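Mnemiopsin 1 (Mnemiopsis leidyi, PDB 5VP3) is a calcium-regulated photoprotein of a comb jelly that, like its relatives, probably oxidises bound coelenterazine and emits light when calcium reaches its EF-hands. Local coordinates at residues Leu182-Leu185 against Phe186-Trp190; Ala125-Ser128 against Asn129-Asp133; Lys149-Met152 against Lys153-Val157. All coordinates share one frame; numbering follows the deposited sequence.

How the interactions relate
From the N terminus, interaction 2 comes first, joining successive turns of helix 123-135, which enters the EF-hand loop that begins at Asp136. Interaction 3 follows on helix 145-154, the helix leaving that loop, and it includes the end of that helix, closing the turn that leads to helix 161-169. Interaction 1 comes last, on helix 179-190, the exit helix of the final EF-hand. All three are local and lie in series, so none nests in or crosses another. In space they meet: Leu182 and Phe186 pack against Tyr132 and Ser128, Phe186 also reaches Met151, and Tyr131 touches Phe155. Together they join three of the four helices of the C-terminal EF-hand pair.

Interaction 1 (Leu182-Leu185 against Phe186-Trp190); sequences LVHL and FRKFW. With NI (nickel (II) ion), chain F.
Leu182 and Phe186 make a local contact one helical turn apart on helix 179-190, the exit helix of the last EF-hand in the C-terminal pair. Their side chains run alongside each other, and Leu182 CD1 lies 3.7 Å from Phe186 CE1. Leu182 has CG anti to its own amide nitrogen (chi1 -174°), which carries the branch toward the ring. These apolar groups suit a buried face turned to helices 123-135 and 145-154. Leu185 and Phe189 continue it, with Leu185 CD2 4.3 Å from Phe189 CB.

Regular i to i+4 backbone bonds hold the turns, among them Phe186 N to Leu182 O at 2.7 Å. The partly exposed side mixes Val183 with the polar His184, Arg187 and Lys188. Val183 CG1 approaches the guanidinium of Arg187 at its edge, while the aliphatic CG of Arg187 rests 3.3 Å from Val183 O. Lys188 NZ is hydrogen-bonded to Glu192 OE1, farther along the chain. His184 suits this side because its imidazole can offer a nitrogen to a metal, and ND1 binds a nickel ion at 2.0 Å. At the far end of the buried face, Trp190 NE1 lies 3.0 Å above the plane of the Phe186 ring, offset toward its rim.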
ATOM      1  N   LEU A 182       5.992 -11.409   2.836  1.00 25.31           N
ATOM      2  CA  LEU A 182       4.818 -10.559   2.743  1.00 27.94           C
ATOM      3  C   LEU A 182       5.237  -9.179   2.240  1.00 27.60           C
ATOM      4  O   LEU A 182       4.522  -8.566   1.441  1.00 28.55           O
ATOM      5  CB  LEU A 182       4.097 -10.477   4.085  1.00 22.55           C
ATOM      6  CG  LEU A 182       2.766  -9.727   4.074  1.00 23.94           C
ATOM      7  CD1 LEU A 182       1.671 -10.443   3.355  1.00 27.29           C
ATOM      8  CD2 LEU A 182       2.274  -9.367   5.456  1.00 23.52           C
ATOM      9  N   VAL A 183       6.438  -8.725   2.618  1.00 30.57           N
ATOM     10  CA  VAL A 183       6.968  -7.508   2.014  1.00 31.43           C
ATOM     11  C   VAL A 183       6.989  -7.662   0.505  1.00 29.76           C
ATOM     12  O   VAL A 183       6.454  -6.824  -0.239  1.00 26.84           O
ATOM     13  CB  VAL A 183       8.372  -7.191   2.564  1.00 30.45           C
ATOM     14  CG1 VAL A 183       9.026  -6.045   1.784  1.00 38.27           C
ATOM     15  CG2 VAL A 183       8.291  -6.835   3.988  1.00 25.81           C
ATOM     16  N   HIS A 184       7.593  -8.741   0.025  1.00 24.12           N
ATOM     17  CA  HIS A 184       7.637  -8.959  -1.413  1.00 27.11           C
ATOM     18  C   HIS A 184       6.238  -8.819  -2.002  1.00 33.37           C
ATOM     19  O   HIS A 184       6.032  -8.132  -3.013  1.00 27.68           O
ATOM     20  CB  HIS A 184       8.235 -10.345  -1.731  1.00 29.31           C
ATOM     21  CG  HIS A 184       8.139 -10.737  -3.182  1.00 34.01           C
ATOM     22  ND1 HIS A 184       9.215 -10.670  -4.048  1.00 52.63           N
ATOM     23  CD2 HIS A 184       7.093 -11.189  -3.922  1.00 41.93           C
ATOM     24  CE1 HIS A 184       8.837 -11.068  -5.252  1.00 41.88           C
ATOM     25  NE2 HIS A 184       7.550 -11.381  -5.206  1.00 39.33           N
ATOM     26  N   LEU A 185       5.259  -9.477  -1.377  1.00 32.64           N
ATOM     27  CA  LEU A 185       3.879  -9.460  -1.870  1.00 28.20           C
ATOM     28  C   LEU A 185       3.295  -8.058  -1.859  1.00 28.66           C
ATOM     29  O   LEU A 185       2.611  -7.641  -2.805  1.00 27.69           O
ATOM     30  CB  LEU A 185       3.052 -10.376  -0.986  1.00 29.69           C
ATOM     31  CG  LEU A 185       1.692 -10.791  -1.482  1.00 43.61           C
ATOM     32  CD1 LEU A 185       1.326 -12.094  -0.777  1.00 44.84           C
ATOM     33  CD2 LEU A 185       0.631  -9.717  -1.197  1.00 57.38           C
ATOM     34  N   PHE A 186       3.547  -7.312  -0.784  1.00 23.60           N
ATOM     35  CA  PHE A 186       2.997  -5.961  -0.648  1.00 29.81           C
ATOM     36  C   PHE A 186       3.664  -4.982  -1.605  1.00 33.17           C
ATOM     37  O   PHE A 186       3.032  -4.030  -2.065  1.00 28.73           O
ATOM     38  CB  PHE A 186       3.151  -5.483   0.809  1.00 23.61           C
ATOM     39  CG  PHE A 186       1.916  -5.718   1.679  1.00 23.80           C
ATOM     40  CD1 PHE A 186       1.296  -6.951   1.750  1.00 26.63           C
ATOM     41  CD2 PHE A 186       1.413  -4.717   2.447  1.00 24.33           C
ATOM     42  CE1 PHE A 186       0.177  -7.142   2.559  1.00 26.57           C
ATOM     43  CE2 PHE A 186       0.311  -4.912   3.239  1.00 36.22           C
ATOM     44  CZ  PHE A 186      -0.304  -6.135   3.285  1.00 23.26           C
ATOM     45  N   ARG A 187       4.916  -5.186  -1.917  1.00 27.89           N
ATOM     46  CA  ARG A 187       5.552  -4.384  -2.918  1.00 36.29           C
ATOM     47  C   ARG A 187       4.846  -4.522  -4.253  1.00 32.54           C
ATOM     48  O   ARG A 187       4.628  -3.572  -4.905  1.00 33.94           O
ATOM     49  CB  ARG A 187       7.028  -4.678  -3.062  1.00 26.29           C
ATOM     50  CG  ARG A 187       7.858  -4.357  -1.867  1.00 33.26           C
ATOM     51  CD  ARG A 187       9.340  -4.404  -2.119  1.00 32.83           C
ATOM     52  NE  ARG A 187       9.894  -3.246  -1.537  1.00 59.22           N
ATOM     53  CZ  ARG A 187      10.384  -2.248  -2.212  1.00 46.07           C
ATOM     54  NH1 ARG A 187      10.481  -2.308  -3.500  1.00 43.76           N
ATOM     55  NH2 ARG A 187      10.793  -1.218  -1.543  1.00 52.61           N
ATOM     56  N   LYS A 188       4.470  -5.720  -4.620  1.00 29.13           N
ATOM     57  CA  LYS A 188       3.702  -5.915  -5.846  1.00 28.55           C
ATOM     58  C   LYS A 188       2.285  -5.366  -5.707  1.00 42.89           C
ATOM     59  O   LYS A 188       1.795  -4.649  -6.586  1.00 42.54           O
ATOM     60  CB  LYS A 188       3.644  -7.404  -6.211  1.00 43.64           C
ATOM     61  CG  LYS A 188       4.999  -8.040  -6.526  1.00 42.23           C
ATOM     62  CD  LYS A 188       5.642  -7.420  -7.728  1.00 51.08           C
ATOM     63  CE  LYS A 188       6.986  -8.076  -8.048  1.00 50.19           C
ATOM     64  NZ  LYS A 188       7.944  -7.098  -8.642  1.00 53.43           N
ATOM     65  N   PHE A 189       1.599  -5.716  -4.617  1.00 30.65           N
ATOM     66  CA  PHE A 189       0.188  -5.368  -4.490  1.00 34.17           C
ATOM     67  C   PHE A 189       0.009  -3.850  -4.466  1.00 41.55           C
ATOM     68  O   PHE A 189      -0.955  -3.325  -5.027  1.00 36.23           O
ATOM     69  CB  PHE A 189      -0.392  -6.053  -3.226  1.00 42.60           C
ATOM     70  CG  PHE A 189      -1.928  -6.041  -3.124  1.00 65.01           C
ATOM     71  CD1 PHE A 189      -2.706  -6.995  -3.796  1.00 69.14           C
ATOM     72  CD2 PHE A 189      -2.591  -5.100  -2.314  1.00 66.03           C
ATOM     73  CE1 PHE A 189      -4.130  -6.992  -3.695  1.00 59.07           C
ATOM     74  CE2 PHE A 189      -4.005  -5.096  -2.205  1.00 66.62           C
ATOM     75  CZ  PHE A 189      -4.767  -6.050  -2.895  1.00 62.91           C
ATOM     76  N   TRP A 190       0.930  -3.134  -3.861  1.00 34.01           N
ATOM     77  CA  TRP A 190       0.792  -1.738  -3.600  1.00 27.60           C
ATOM     78  C   TRP A 190       1.723  -0.792  -4.386  1.00 38.52           C
ATOM     79  O   TRP A 190       1.738   0.371  -4.118  1.00 40.24           O
ATOM     80  CB  TRP A 190       1.023  -1.486  -2.129  1.00 26.95           C
ATOM     81  CG  TRP A 190       0.181  -2.178  -1.154  1.00 38.10           C
ATOM     82  CD1 TRP A 190       0.533  -3.177  -0.349  1.00 42.50           C
ATOM     83  CD2 TRP A 190      -1.142  -1.849  -0.810  1.00 39.39           C
ATOM     84  NE1 TRP A 190      -0.487  -3.530   0.440  1.00 44.00           N
ATOM     85  CE2 TRP A 190      -1.538  -2.715   0.178  1.00 36.94           C
ATOM     86  CE3 TRP A 190      -2.034  -0.908  -1.263  1.00 41.86           C
ATOM     87  CZ2 TRP A 190      -2.780  -2.680   0.720  1.00 45.46           C
ATOM     88  CZ3 TRP A 190      -3.240  -0.867  -0.728  1.00 48.10           C
ATOM     89  CH2 TRP A 190      -3.618  -1.746   0.258  1.00 42.27           C
TER
HETATM   90 NI    NI F 305      11.229 -10.652  -3.717  1.00 36.59          NI

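Interaction 2 (Ala125-Ser128 against Asn129-Asp133); sequences ALLS and NAYYD
Leu127 and Tyr131 pack side by side, one turn apart, on helix 123-135, the entering helix of an EF-hand whose loop binds cadmium in this crystal. The tyrosine can be followed outward. Tyr131 CB lies 3.6 Å and CG 4.0 Å from Leu127 O. Next, CD1 comes within 3.4 Å of Leu127 O, which lies at the ring edge, in its plane. Leu127 O also accepts the helical bond from Tyr131 N at 3.1 Å, which holds it beside the ring. Farther out, CE1 touches Leu127 CD1 at 3.8 Å, and the leucine reaches it with CG anti to the backbone nitrogen (chi1 -179°). At the tip, Tyr131 OH touches Phe155 CZ, and the ring also meets that of Phe186, their planes at about 60°. The long ring thus spans from its own helix to the turn after helix 145-154. An alanine here is likely to open a gap beside Leu127 CD1 and deprive Phe155 and Phe186 of one of their aromatic neighbours.

Next round the helix, Ser128 OG gives its proton to a water at 2.8 Å, which donates to Asn129 OD1, also at 2.8 Å. The small serine leaves room for Leu182 and Phe186 to pack close by. Tyr132 points its ring another way, and its OH lies between the backbone oxygens of Leu177 and Gly141, in the two EF-hand loops of the pair, which must share its one proton.

Around the helix, Leu127 and Ala130 face helix 71-87, Tyr131 meets helix 53-66 at Pro60 and Met63, and Ser128 and Tyr132 lie against helix 179-190.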
ATOM      1  N   ALA A 125       7.512  -1.584   3.551  1.00 29.31           N
ATOM      2  CA  ALA A 125       7.830  -2.594   4.559  1.00 25.88           C
ATOM      3  C   ALA A 125       7.139  -2.287   5.867  1.00 26.83           C
ATOM      4  O   ALA A 125       6.674  -3.196   6.557  1.00 33.32           O
ATOM      5  CB  ALA A 125       9.342  -2.679   4.771  1.00 31.99           C
ATOM      6  N   LEU A 126       7.078  -1.012   6.236  1.00 23.78           N
ATOM      7  CA  LEU A 126       6.307  -0.612   7.411  1.00 29.36           C
ATOM      8  C   LEU A 126       4.847  -1.072   7.298  1.00 26.06           C
ATOM      9  O   LEU A 126       4.264  -1.595   8.257  1.00 30.12           O
ATOM     10  CB  LEU A 126       6.386   0.923   7.584  1.00 26.73           C
ATOM     11  CG  LEU A 126       5.377   1.602   8.527  1.00 33.34           C
ATOM     12  CD1 LEU A 126       5.716   1.314   9.982  1.00 46.99           C
ATOM     13  CD2 LEU A 126       5.344   3.070   8.349  1.00 31.18           C
ATOM     14  N   LEU A 127       4.219  -0.839   6.147  1.00 23.19           N
ATOM     15  CA  LEU A 127       2.824  -1.250   5.972  1.00 26.08           C
ATOM     16  C   LEU A 127       2.692  -2.768   6.041  1.00 24.47           C
ATOM     17  O   LEU A 127       1.781  -3.303   6.678  1.00 22.42           O
ATOM     18  CB  LEU A 127       2.323  -0.725   4.634  1.00 23.99           C
ATOM     19  CG  LEU A 127       0.894  -0.987   4.190  1.00 28.33           C
ATOM     20  CD1 LEU A 127      -0.015  -0.199   5.032  1.00 23.39           C
ATOM     21  CD2 LEU A 127       0.681  -0.603   2.748  1.00 26.04           C
ATOM     22  N   SER A 128       3.618  -3.486   5.419  1.00 25.46           N
ATOM     23  CA  SER A 128       3.524  -4.942   5.390  1.00 24.96           C
ATOM     24  C   SER A 128       3.710  -5.533   6.777  1.00 26.76           C
ATOM     25  O   SER A 128       2.953  -6.428   7.183  1.00 25.71           O
ATOM     26  CB  SER A 128       4.565  -5.493   4.414  1.00 28.53           C
ATOM     27  OG  SER A 128       4.546  -6.890   4.368  1.00 31.83           O
ATOM     28  N   ASN A 129       4.705  -5.052   7.528  1.00 24.82           N
ATOM     29  CA  ASN A 129       4.962  -5.605   8.856  1.00 30.19           C
ATOM     30  C   ASN A 129       3.883  -5.248   9.876  1.00 38.12           C
ATOM     31  O   ASN A 129       3.676  -6.003  10.848  1.00 26.36           O
ATOM     32  CB  ASN A 129       6.345  -5.151   9.319  1.00 26.86           C
ATOM     33  CG  ASN A 129       7.456  -5.956   8.629  1.00 38.57           C
ATOM     34  OD1 ASN A 129       7.371  -7.173   8.538  1.00 36.31           O
ATOM     35  ND2 ASN A 129       8.460  -5.282   8.104  1.00 31.34           N
ATOM     36  N   ALA A 130       3.153  -4.150   9.668  1.00 28.40           N
ATOM     37  CA  ALA A 130       2.023  -3.886  10.550  1.00 25.08           C
ATOM     38  C   ALA A 130       0.840  -4.782  10.212  1.00 20.23           C
ATOM     39  O   ALA A 130       0.136  -5.280  11.108  1.00 23.73           O
ATOM     40  CB  ALA A 130       1.606  -2.422  10.455  1.00 33.07           C
ATOM     41  N   TYR A 131       0.577  -4.974   8.938  1.00 20.47           N
ATOM     42  CA  TYR A 131      -0.512  -5.862   8.583  1.00 24.99           C
ATOM     43  C   TYR A 131      -0.196  -7.283   9.003  1.00 30.07           C
ATOM     44  O   TYR A 131      -1.096  -8.042   9.376  1.00 27.36           O
ATOM     45  CB  TYR A 131      -0.744  -5.830   7.092  1.00 24.38           C
ATOM     46  CG  TYR A 131      -1.857  -4.946   6.631  1.00 26.52           C
ATOM     47  CD1 TYR A 131      -1.618  -3.644   6.276  1.00 21.86           C
ATOM     48  CD2 TYR A 131      -3.146  -5.434   6.504  1.00 33.78           C
ATOM     49  CE1 TYR A 131      -2.642  -2.827   5.811  1.00 23.84           C
ATOM     50  CE2 TYR A 131      -4.163  -4.637   6.066  1.00 30.55           C
ATOM     51  CZ  TYR A 131      -3.903  -3.314   5.727  1.00 31.03           C
ATOM     52  OH  TYR A 131      -4.886  -2.480   5.245  1.00 26.93           O
ATOM     53  N   TYR A 132       1.075  -7.661   8.906  1.00 23.52           N
ATOM     54  CA  TYR A 132       1.505  -9.022   9.199  1.00 29.27           C
ATOM     55  C   TYR A 132       0.879  -9.515  10.480  1.00 27.96           C
ATOM     56  O   TYR A 132       0.230 -10.560  10.517  1.00 28.71           O
ATOM     57  CB  TYR A 132       3.027  -9.063   9.321  1.00 24.13           C
ATOM     58  CG  TYR A 132       3.661 -10.422   9.283  1.00 22.45           C
ATOM     59  CD1 TYR A 132       4.031 -10.987   8.089  1.00 26.35           C
ATOM     60  CD2 TYR A 132       3.970 -11.111  10.464  1.00 27.43           C
ATOM     61  CE1 TYR A 132       4.661 -12.255   8.040  1.00 32.30           C
ATOM     62  CE2 TYR A 132       4.581 -12.355  10.431  1.00 31.17           C
ATOM     63  CZ  TYR A 132       4.928 -12.916   9.217  1.00 30.67           C
ATOM     64  OH  TYR A 132       5.549 -14.125   9.188  1.00 33.95           O
ATOM     65  N   ASP A 133       1.104  -8.775  11.552  1.00 24.09           N
ATOM     66  CA  ASP A 133       0.631  -9.204  12.851  1.00 25.44           C
ATOM     67  C   ASP A 133      -0.887  -9.247  12.893  1.00 34.59           C
ATOM     68  O   ASP A 133      -1.469 -10.059  13.597  1.00 26.63           O
ATOM     69  CB  ASP A 133       1.182  -8.271  13.918  1.00 28.67           C
ATOM     70  CG  ASP A 133       2.686  -8.312  13.993  1.00 33.21           C
ATOM     71  OD1 ASP A 133       3.268  -9.365  13.666  1.00 35.87           O
ATOM     72  OD2 ASP A 133       3.273  -7.295  14.388  1.00 40.20           O
TER
HETATM   73  O   HOH W   1       5.886  -8.271   6.398  1.00 25.38           O

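Interaction 3 (Lys149-Met152 against Lys153-Val157); sequences KTMM and KAFDV
Val157 N reaches back to Met152 O at 2.9 Å, closing the six-residue turn of a Schellman motif in which Asp156, not glycine, takes the left-handed backbone conformation (phi 57°). The second bond of the motif, Asp156 N to Lys153 O, spans 3.1 Å. Together they end helix 145-154, the exit helix of an EF-hand, and turn the chain toward helix 161-169. Met152 O also accepts a weak bond from Phe155 N, whose other acceptor is Met151 O at 3.1 Å. Phe155 N is thus shared as the helix unwinds, whereas Ala154 N still makes a regular, nearly straight bond to Thr150 O.

An apolar contact across the turn accompanies the backbone bonds, as is common in this motif. Met152 SD meets Val157 CG1 at 3.9 Å, the two side chains crossing obliquely. The methionine bends at chi2 (-57°), which brings its flexible, polarisable sulfur round to the valine, a compact branched residue pointing back at the helix. Beyond this pair, helix 161-169 adds Ala162 and Phe165 against Met152.

On another side, Met151 CG lies 3.8 Å from Phe155 CD2, while Met151 O sits at the edge of that ring, in its plane, 3.1 Å from the same CD2. Lys153 is exposed and extends away, as suits a long charged chain in solvent.

Asp156 points outward and forms a salt bridge with Arg62 on helix 53-66. The left-handed residue is therefore tied by its charge to a neighbouring helix, which probably offsets part of the cost of a non-glycine residue there, while the backbone bonds satisfy carbonyls that would otherwise lack helical donors.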
ATOM      1  N   LYS A 149      -6.149 -15.173   2.630  1.00 30.97           N
ATOM      2  CA  LYS A 149      -7.498 -15.112   2.081  1.00 36.11           C
ATOM      3  C   LYS A 149      -8.363 -14.120   2.861  1.00 26.34           C
ATOM      4  O   LYS A 149      -9.151 -13.368   2.277  1.00 37.23           O
ATOM      5  CB  LYS A 149      -8.141 -16.509   2.107  1.00 37.30           C
ATOM      6  CG  LYS A 149      -7.631 -17.505   1.041  1.00 42.97           C
ATOM      7  CD  LYS A 149      -8.015 -18.961   1.397  1.00 46.59           C
ATOM      8  CE  LYS A 149      -9.418 -19.346   0.937  1.00 48.58           C
ATOM      9  NZ  LYS A 149      -9.766 -20.723   1.380  1.00 59.69           N
ATOM     10  N   THR A 150      -8.281 -14.147   4.182  1.00 32.24           N
ATOM     11  CA  THR A 150      -9.031 -13.173   4.951  1.00 34.74           C
ATOM     12  C   THR A 150      -8.720 -11.775   4.474  1.00 31.42           C
ATOM     13  O   THR A 150      -9.629 -10.965   4.289  1.00 36.46           O
ATOM     14  CB  THR A 150      -8.721 -13.350   6.418  1.00 34.29           C
ATOM     15  OG1 THR A 150      -9.099 -14.687   6.768  1.00 31.91           O
ATOM     16  CG2 THR A 150      -9.487 -12.348   7.252  1.00 34.03           C
ATOM     17  N   MET A 151      -7.440 -11.492   4.207  1.00 36.83           N
ATOM     18  CA  MET A 151      -7.082 -10.175   3.701  1.00 33.52           C
ATOM     19  C   MET A 151      -7.732  -9.899   2.355  1.00 36.79           C
ATOM     20  O   MET A 151      -8.091  -8.750   2.047  1.00 34.55           O
ATOM     21  CB  MET A 151      -5.567 -10.036   3.570  1.00 38.36           C
ATOM     22  CG  MET A 151      -5.169  -8.591   3.281  1.00 36.25           C
ATOM     23  SD  MET A 151      -3.428  -8.274   2.898  1.00 38.85           S
ATOM     24  CE  MET A 151      -3.370  -8.643   1.174  1.00 46.83           C
ATOM     25  N   MET A 152      -7.812 -10.916   1.502  1.00 38.31           N
ATOM     26  CA  MET A 152      -8.473 -10.737   0.218  1.00 35.58           C
ATOM     27  C   MET A 152      -9.945 -10.393   0.418  1.00 32.59           C
ATOM     28  O   MET A 152     -10.482  -9.490  -0.227  1.00 37.52           O
ATOM     29  CB  MET A 152      -8.341 -12.008  -0.616  1.00 45.58           C
ATOM     30  CG  MET A 152      -6.901 -12.432  -0.895  1.00 38.75           C
ATOM     31  SD  MET A 152      -6.091 -11.056  -1.709  1.00 45.98           S
ATOM     32  CE  MET A 152      -4.369 -11.534  -1.739  1.00 65.49           C
ATOM     33  N   LYS A 153     -10.599 -11.096   1.332  1.00 38.78           N
ATOM     34  CA  LYS A 153     -12.008 -10.853   1.593  1.00 35.30           C
ATOM     35  C   LYS A 153     -12.230  -9.430   2.083  1.00 43.48           C
ATOM     36  O   LYS A 153     -13.130  -8.736   1.610  1.00 47.39           O
ATOM     37  CB  LYS A 153     -12.496 -11.870   2.616  1.00 36.96           C
ATOM     38  CG  LYS A 153     -13.861 -11.618   3.205  1.00 49.41           C
ATOM     39  CD  LYS A 153     -14.311 -12.858   3.977  1.00 58.51           C
ATOM     40  CE  LYS A 153     -15.573 -12.593   4.784  1.00 61.43           C
ATOM     41  NZ  LYS A 153     -16.059 -13.835   5.455  1.00 64.60           N
ATOM     42  N   ALA A 154     -11.400  -8.973   3.025  1.00 48.88           N
ATOM     43  CA  ALA A 154     -11.506  -7.602   3.509  1.00 42.38           C
ATOM     44  C   ALA A 154     -11.322  -6.598   2.389  1.00 47.16           C
ATOM     45  O   ALA A 154     -11.888  -5.499   2.441  1.00 40.39           O
ATOM     46  CB  ALA A 154     -10.465  -7.346   4.595  1.00 43.81           C
ATOM     47  N   PHE A 155     -10.535  -6.939   1.375  1.00 37.51           N
ATOM     48  CA  PHE A 155     -10.289  -6.003   0.289  1.00 40.89           C
ATOM     49  C   PHE A 155     -11.174  -6.227  -0.933  1.00 41.24           C
ATOM     50  O   PHE A 155     -10.906  -5.633  -1.978  1.00 43.20           O
ATOM     51  CB  PHE A 155      -8.837  -6.062  -0.137  1.00 40.81           C
ATOM     52  CG  PHE A 155      -7.956  -5.219   0.690  1.00 47.88           C
ATOM     53  CD1 PHE A 155      -7.936  -3.841   0.523  1.00 54.71           C
ATOM     54  CD2 PHE A 155      -7.161  -5.793   1.642  1.00 40.86           C
ATOM     55  CE1 PHE A 155      -7.118  -3.061   1.287  1.00 55.42           C
ATOM     56  CE2 PHE A 155      -6.333  -5.029   2.410  1.00 47.85           C
ATOM     57  CZ  PHE A 155      -6.311  -3.658   2.242  1.00 56.15           C
ATOM     58  N   ASP A 156     -12.200  -7.071  -0.846  1.00 41.88           N
ATOM     59  CA  ASP A 156     -13.046  -7.339  -2.014  1.00 64.61           C
ATOM     60  C   ASP A 156     -12.217  -7.859  -3.185  1.00 60.79           C
ATOM     61  O   ASP A 156     -12.477  -7.532  -4.344  1.00 71.66           O
ATOM     62  CB  ASP A 156     -13.825  -6.100  -2.460  1.00 66.65           C
ATOM     63  CG  ASP A 156     -14.957  -5.759  -1.534  1.00 65.39           C
ATOM     64  OD1 ASP A 156     -15.183  -6.537  -0.575  1.00 69.68           O
ATOM     65  OD2 ASP A 156     -15.612  -4.714  -1.774  1.00 73.18           O
ATOM     66  N   VAL A 157     -11.186  -8.632  -2.876  1.00 50.01           N
ATOM     67  CA  VAL A 157     -10.482  -9.423  -3.882  1.00 51.44           C
ATOM     68  C   VAL A 157     -11.027 -10.839  -3.737  1.00 57.24           C
ATOM     69  O   VAL A 157     -11.296 -11.278  -2.604  1.00 47.74           O
ATOM     70  CB  VAL A 157      -8.955  -9.375  -3.694  1.00 56.36           C
ATOM     71  CG1 VAL A 157      -8.257 -10.160  -4.780  1.00 63.22           C
ATOM     72  CG2 VAL A 157      -8.459  -7.931  -3.680  1.00 42.29           C
TER